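Side-chain contacts in tryptophanyl-tRNA synthetase (Thermus thermophilus, PDB 2EL7), which probably catalyses the ATP-dependent attachment of tryptophan to tRNA(Trp), as a homodimeric class I aminoacyl-tRNA synthetase: residues L206-P209 against Q215-Q218; D75-T80 against P296-D301. One frame throughout, in Å; residues are numbered along the deposited sequence.

Contact 1. Residues L206-P209 against Q215-Q218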
# COMPACT_ATOMS: atom_id res chain seq x y z
N LEU A 206 -30.94 -15.47 4.47
CA LEU A 206 -31.61 -15.88 3.24
C LEU A 206 -31.47 -17.38 3.03
O LEU A 206 -32.33 -18.00 2.40
CB LEU A 206 -31.03 -15.16 2.02
CG LEU A 206 -30.77 -13.65 2.14
CD1 LEU A 206 -30.39 -13.14 0.76
CD2 LEU A 206 -32.00 -12.92 2.67
N LEU A 207 -30.39 -17.96 3.54
CA LEU A 207 -30.15 -19.38 3.37
C LEU A 207 -30.26 -20.16 4.67
O LEU A 207 -29.96 -21.36 4.72
CB LEU A 207 -28.76 -19.60 2.74
CG LEU A 207 -28.52 -18.91 1.39
CD1 LEU A 207 -27.15 -19.36 0.87
CD2 LEU A 207 -29.61 -19.27 0.36
N GLU A 208 -30.69 -19.48 5.72
CA GLU A 208 -30.84 -20.08 7.04
C GLU A 208 -31.75 -21.30 6.94
O GLU A 208 -32.69 -21.31 6.16
CB GLU A 208 -31.42 -19.03 8.01
CG GLU A 208 -31.50 -19.45 9.46
CD GLU A 208 -31.85 -18.31 10.40
OE1 GLU A 208 -32.22 -18.59 11.56
OE2 GLU A 208 -31.77 -17.12 9.99
N PRO A 209 -31.48 -22.36 7.73
CA PRO A 209 -32.38 -23.51 7.61
C PRO A 209 -33.85 -23.16 7.94
O PRO A 209 -34.15 -22.43 8.90
CB PRO A 209 -31.79 -24.50 8.61
CG PRO A 209 -30.34 -24.18 8.58
CD PRO A 209 -30.36 -22.66 8.63
N GLN A 215 -38.61 -21.15 13.94
CA GLN A 215 -38.49 -20.91 15.37
C GLN A 215 -38.37 -19.43 15.70
O GLN A 215 -38.92 -18.97 16.70
CB GLN A 215 -37.31 -21.69 15.97
CG GLN A 215 -37.51 -23.20 16.01
CD GLN A 215 -38.76 -23.60 16.80
OE1 GLN A 215 -38.91 -23.26 17.98
NE2 GLN A 215 -39.67 -24.33 16.14
N LYS A 216 -37.68 -18.67 14.86
CA LYS A 216 -37.52 -17.24 15.10
C LYS A 216 -38.83 -16.47 14.93
O LYS A 216 -39.11 -15.53 15.68
CB LYS A 216 -36.43 -16.66 14.19
CG LYS A 216 -35.03 -17.07 14.62
CD LYS A 216 -33.99 -16.50 13.69
CE LYS A 216 -32.59 -16.94 14.06
NZ LYS A 216 -31.59 -16.45 13.06
N ILE A 217 -39.65 -16.86 13.96
CA ILE A 217 -40.93 -16.20 13.74
C ILE A 217 -41.82 -16.57 14.93
O ILE A 217 -42.55 -15.76 15.49
CB ILE A 217 -41.62 -16.72 12.45
CG1 ILE A 217 -40.66 -16.58 11.26
CG2 ILE A 217 -42.90 -15.95 12.19
CD1 ILE A 217 -40.19 -15.19 11.05
N GLN A 218 -41.72 -17.84 15.30
CA GLN A 218 -42.46 -18.42 16.40
C GLN A 218 -42.26 -17.60 17.66
O GLN A 218 -43.20 -17.41 18.43
CB GLN A 218 -41.94 -19.83 16.66
CG GLN A 218 -42.86 -20.72 17.45
CD GLN A 218 -44.04 -21.17 16.63
OE1 GLN A 218 -43.88 -21.57 15.47
NE2 GLN A 218 -45.23 -21.12 17.22
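Glu208 and Lys216 meet in a salt bridge that joins the loop leading into helix 210-218 to the last turn of that helix. The two backbones are well separated, with 10.8 Å between the CA atoms of Glu208 and Lys216, a distance that two long side chains can bridge, and their opposite charges give them reason to bond. Both are extended. Glu208 places CG anti to its backbone N (chi1 -174°) and continues straight, carrying the carboxylate away from the loop, while the Lys216 chain runs out fully stretched from the helix and meets the Glu208 chain at a slant. The ammonium group closes on one carboxylate oxygen in particular: Lys216 NZ donates to Glu208 OE1 at 2.7 Å, approaching on the syn side and 26° out of the carboxylate plane. Glu208 OE2 lies 3.1 Å from the same Lys216 NZ, so the ammonium group lies near both oxygens, closer to OE1. The last methylene comes along, Lys216 CE standing 3.0 Å from Glu208 OE1.

Both ends have further partners. Lys216 NZ also bonds to the carbonyl of Thr203, so the lysine ties two points of the preceding loop to the helix. Glu208 OE1 is shared with Ser212 OG, one helical turn before Lys216, and Glu208 OE2 takes the backbone N of Gly205; these bonds hold the carboxylate against rotation. An acid suits this place, since its two oxygens can accept from all three donors, Lys216 NZ, Ser212 OG and Gly205 N.

The salt bridge lies at the surface; the side chain of Lys216 is about 8 Å from that of Met196, in the KMSKS sequence predicted to bind ATP. Beside it, Leu206 packs on Ile16 and Tyr19 of helix 16-33, Leu207 reaches helix 55-72, and Ile217 rests on Leu274 of helix 267-294.

Contact 2. Residues D75-T80 against P296-D301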
# COMPACT_ATOMS: atom_id res chain seq x y z
N ASP A 75 -26.09 -10.64 -11.05
CA ASP A 75 -25.96 -11.51 -12.22
C ASP A 75 -24.69 -11.33 -13.06
O ASP A 75 -24.54 -10.36 -13.80
CB ASP A 75 -27.22 -11.32 -13.07
CG ASP A 75 -27.29 -12.25 -14.26
OD1 ASP A 75 -28.32 -12.14 -14.98
OD2 ASP A 75 -26.36 -13.06 -14.50
N PRO A 76 -23.78 -12.31 -12.98
CA PRO A 76 -22.50 -12.30 -13.71
C PRO A 76 -22.63 -12.27 -15.22
O PRO A 76 -21.64 -12.05 -15.90
CB PRO A 76 -21.81 -13.58 -13.23
CG PRO A 76 -22.54 -13.91 -11.92
CD PRO A 76 -23.95 -13.57 -12.25
N GLU A 77 -23.84 -12.48 -15.74
CA GLU A 77 -24.06 -12.41 -17.19
C GLU A 77 -24.31 -10.96 -17.59
O GLU A 77 -24.27 -10.63 -18.77
CB GLU A 77 -25.29 -13.23 -17.62
CG GLU A 77 -25.20 -14.72 -17.31
CD GLU A 77 -23.89 -15.32 -17.75
OE1 GLU A 77 -23.33 -16.13 -16.98
OE2 GLU A 77 -23.42 -14.96 -18.86
N LYS A 78 -24.59 -10.12 -16.59
CA LYS A 78 -24.86 -8.71 -16.81
C LYS A 78 -23.83 -7.77 -16.18
O LYS A 78 -23.42 -6.79 -16.81
CB LYS A 78 -26.22 -8.34 -16.24
CG LYS A 78 -27.41 -9.04 -16.90
CD LYS A 78 -28.69 -8.54 -16.26
CE LYS A 78 -29.86 -9.44 -16.57
NZ LYS A 78 -31.00 -9.08 -15.67
N VAL A 79 -23.37 -8.07 -14.95
CA VAL A 79 -22.43 -7.17 -14.29
C VAL A 79 -20.96 -7.59 -14.26
O VAL A 79 -20.54 -8.48 -15.01
CB VAL A 79 -22.89 -6.86 -12.84
CG1 VAL A 79 -24.38 -6.53 -12.85
CG2 VAL A 79 -22.57 -8.03 -11.89
N THR A 80 -20.19 -6.91 -13.40
CA THR A 80 -18.76 -7.19 -13.27
C THR A 80 -18.43 -7.39 -11.81
O THR A 80 -18.31 -6.45 -11.06
CB THR A 80 -17.91 -6.04 -13.86
OG1 THR A 80 -18.12 -6.03 -15.28
CG2 THR A 80 -16.41 -6.21 -13.60
N PRO A 296 -19.65 -24.86 -8.42
CA PRO A 296 -18.81 -23.72 -8.03
C PRO A 296 -17.90 -23.18 -9.16
O PRO A 296 -17.32 -22.11 -9.02
CB PRO A 296 -18.03 -24.26 -6.82
CG PRO A 296 -17.98 -25.78 -7.08
CD PRO A 296 -19.39 -26.04 -7.57
N ASP A 297 -17.78 -23.90 -10.28
CA ASP A 297 -16.95 -23.40 -11.39
C ASP A 297 -17.60 -22.14 -11.95
O ASP A 297 -16.91 -21.24 -12.42
CB ASP A 297 -16.84 -24.43 -12.52
CG ASP A 297 -15.93 -25.59 -12.19
OD1 ASP A 297 -15.38 -25.66 -11.07
OD2 ASP A 297 -15.76 -26.46 -13.08
N TYR A 298 -18.93 -22.09 -11.93
CA TYR A 298 -19.65 -20.92 -12.43
C TYR A 298 -19.24 -19.69 -11.63
O TYR A 298 -19.03 -18.62 -12.18
CB TYR A 298 -21.16 -21.13 -12.29
CG TYR A 298 -21.97 -20.00 -12.88
CD1 TYR A 298 -22.12 -19.87 -14.26
CD2 TYR A 298 -22.52 -19.01 -12.06
CE1 TYR A 298 -22.77 -18.76 -14.82
CE2 TYR A 298 -23.17 -17.91 -12.60
CZ TYR A 298 -23.30 -17.78 -13.98
OH TYR A 298 -23.95 -16.67 -14.51
N VAL A 299 -19.14 -19.83 -10.31
CA VAL A 299 -18.80 -18.71 -9.47
C VAL A 299 -17.37 -18.28 -9.69
O VAL A 299 -17.10 -17.10 -9.88
CB VAL A 299 -19.00 -19.05 -8.00
CG1 VAL A 299 -18.62 -17.87 -7.11
CG2 VAL A 299 -20.46 -19.47 -7.80
N MET A 300 -16.45 -19.25 -9.68
CA MET A 300 -15.05 -18.93 -9.88
C MET A 300 -14.77 -18.33 -11.26
O MET A 300 -13.89 -17.48 -11.40
CB MET A 300 -14.18 -20.17 -9.66
CG MET A 300 -14.17 -20.65 -8.19
SD MET A 300 -13.52 -19.42 -7.02
CE MET A 300 -12.09 -18.86 -7.91
N ASP A 301 -15.53 -18.75 -12.27
CA ASP A 301 -15.37 -18.26 -13.63
C ASP A 301 -15.93 -16.83 -13.75
O ASP A 301 -15.37 -16.00 -14.48
CB ASP A 301 -16.07 -19.21 -14.61
CG ASP A 301 -15.79 -18.87 -16.07
OD1 ASP A 301 -16.64 -18.24 -16.72
OD2 ASP A 301 -14.72 -19.24 -16.58
O HOH W 1 -26.67 -15.96 -13.57
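An Asx turn at Asp75, in the loop between helix 55-72 and strand 80-83, presents Pro76 and Glu77 to Tyr298 in the early turns of helix 296-324. Asp75 OD2 accepts from the backbone N of Glu77 at 2.9 Å, the N-H coming from above the carboxylate plane. Glu77, bent at chi2, then brings its carboxylate back to the phenol: Tyr298 OH donates at 2.6 Å to Glu77 OE1, which accepts through its anti lone pair, away from the other oxygen. OE1 lies at the ring edge, and the carboxylate and ring planes are 39° apart. Tyr298 CG is trans to the main-chain nitrogen (chi1 -176°), swinging the ring round so that its hydroxyl ends at the loop. A water donates to Asp75 OD2 at 3.1 Å and to Tyr298 OH at 3.0 Å, linking the hydroxyl to the turn as well. Pro76 adds apolar contact, its CG 4.1 Å from Tyr298 CE2. Tyrosine suits the place because its ring can pack beside Pro76 while its hydroxyl reaches Glu77 and the water. A leucine here would probably leave Glu77 OE1 without its donor and open a gap beside the Pro76 ring. Behind the contact, Pro76 packs on Ile70, and Tyr298 on Leu292. The Asx turn belongs to the return of a beta-alpha-beta crossover, strand 37-41 to helix 55-72 to strand 80-83, in the parallel sheet of the Rossmann-type class I catalytic domain.

In the fold
From the N terminus, the chain passes through strands 4-8 and 37-41 and helix 55-72 before reaching residues 75-80, the first half of contact 2. It then continues to contact 1, which closes a short local loop: only five residues separate 206-209 from 215-218. Far later, after helix 267-294, residues 296-301 return to the 75-80 loop and close contact 2 across 215 intervening residues. Contact 1 therefore falls wholly within this long loop, without crossing. Their centres are about 28 Å apart and they do not touch, but helices 55-72 and 267-294 pack against parts of both.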